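Local coordinates for Boca/mesd chaperone for ywtd beta-propeller-egf protein 1 (Caenorhabditis elegans, PDB 3OFG) that probably acts as an endoplasmic reticulum chaperone that helps the YWTD beta-propeller-EGF modules of LDL-receptor-type proteins to fold and mature, at residues A[16-20]-A[30-34]. Sequence-based numbering, arbitrary orientation.
Sequences GVVDP and PFTEK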
# COMPACT_ATOMS: atom_id res chain seq x y z
N GLY A 16 11.33 -4.55 0.65
CA GLY A 16 11.50 -5.90 1.18
C GLY A 16 12.63 -5.92 2.18
O GLY A 16 13.60 -5.15 2.07
N VAL A 17 12.51 -6.78 3.18
CA VAL A 17 13.48 -6.88 4.25
C VAL A 17 13.98 -8.31 4.31
O VAL A 17 13.21 -9.26 4.17
CB VAL A 17 12.85 -6.46 5.58
CG1 VAL A 17 13.80 -6.61 6.74
CG2 VAL A 17 12.36 -5.02 5.46
N VAL A 18 15.30 -8.43 4.47
CA VAL A 18 15.94 -9.74 4.68
C VAL A 18 16.89 -9.61 5.86
O VAL A 18 17.65 -8.64 5.98
CB VAL A 18 16.71 -10.20 3.42
CG1 VAL A 18 17.63 -11.40 3.73
CG2 VAL A 18 15.74 -10.60 2.33
N ASP A 19 16.83 -10.58 6.76
CA ASP A 19 17.79 -10.71 7.84
C ASP A 19 18.91 -11.61 7.32
O ASP A 19 18.68 -12.79 7.09
CB ASP A 19 17.12 -11.34 9.05
CG ASP A 19 18.06 -11.50 10.22
OD1 ASP A 19 19.29 -11.33 10.07
OD2 ASP A 19 17.55 -11.85 11.31
N PRO A 20 20.13 -11.06 7.13
CA PRO A 20 21.20 -11.86 6.53
C PRO A 20 21.63 -13.04 7.40
O PRO A 20 22.22 -13.99 6.90
CB PRO A 20 22.35 -10.86 6.39
CG PRO A 20 21.68 -9.52 6.38
CD PRO A 20 20.52 -9.67 7.33
N PRO A 30 9.00 -8.92 13.52
CA PRO A 30 9.60 -7.99 14.50
C PRO A 30 10.78 -7.20 13.91
O PRO A 30 10.98 -6.02 14.18
CB PRO A 30 10.09 -8.90 15.64
CG PRO A 30 9.33 -10.19 15.46
CD PRO A 30 8.94 -10.31 14.01
N PHE A 31 11.58 -7.87 13.10
CA PHE A 31 12.77 -7.29 12.48
C PHE A 31 12.35 -6.27 11.43
O PHE A 31 12.88 -5.15 11.37
CB PHE A 31 13.56 -8.45 11.89
CG PHE A 31 14.91 -8.11 11.36
CD1 PHE A 31 16.02 -8.07 12.20
CD2 PHE A 31 15.12 -7.93 10.01
CE1 PHE A 31 17.29 -7.80 11.69
CE2 PHE A 31 16.39 -7.66 9.51
CZ PHE A 31 17.46 -7.62 10.35
N THR A 32 11.35 -6.59 10.63
CA THR A 32 10.83 -5.63 9.64
C THR A 32 10.24 -4.42 10.32
O THR A 32 10.50 -3.30 9.91
CB THR A 32 9.77 -6.33 8.82
OG1 THR A 32 10.41 -7.42 8.15
CG2 THR A 32 9.12 -5.41 7.78
N GLU A 33 9.51 -4.62 11.41
CA GLU A 33 8.91 -3.49 12.11
C GLU A 33 10.00 -2.63 12.74
O GLU A 33 9.92 -1.39 12.65
CB GLU A 33 7.90 -3.97 13.16
CG GLU A 33 6.65 -4.57 12.50
CD GLU A 33 5.50 -4.90 13.43
OE1 GLU A 33 5.59 -4.60 14.63
OE2 GLU A 33 4.49 -5.44 12.92
N LYS A 34 11.03 -3.24 13.31
CA LYS A 34 12.11 -2.48 13.90
C LYS A 34 12.79 -1.63 12.85
O LYS A 34 12.98 -0.41 13.01
CB LYS A 34 13.14 -3.42 14.53
CG LYS A 34 14.40 -2.72 14.99
CD LYS A 34 15.39 -3.66 15.67
CE LYS A 34 16.72 -3.00 15.92
NZ LYS A 34 17.65 -3.93 16.63
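Phe31, in the first turn of helix 29-45, reaches across to the C-terminal end of strand 12-17 and the loop that follows it. Its t rotamer (chi1 -173°) carries the ring away from the helix and lays it against Val17, Val18 and Asp19. The methylene of Asp19 sits over one ring face as a CH-pi contact, with CB 4.0 Å from the centroid of the Phe31 ring and 21° off its normal. Val17, also t, points toward the helix and meets the ring at its edge, Val17 CG1 lying 3.8 Å from Phe31 CD2. Val18 turns its side chain away and approaches the ring through its backbone, with Val18 O 3.9 Å from Phe31 CE2. The carboxylate of Asp19, on the same side of the ring, hydrogen-bonds into its own loop, OD1 to Ser21 OG and OD2 to Gln22 NE2. Thr32, in the m rotamer, brings OG1 to 3.7 Å from Val17 CB, a van der Waals approach; its hydroxyl bonds mainly to Asp57 O, between strands 50-56 and 59-64, with Ile28 O a second acceptor for the same proton. Phe82 and Trp35 add further aromatic contacts to Phe31. About 222 Å² is buried in all, mainly by Phe31 and Val17. This is the first beta-alpha unit of a ferredoxin-like alpha+beta sandwich, the structured domain of this Mesd-family protein, its helix packing back against central strand 12-17.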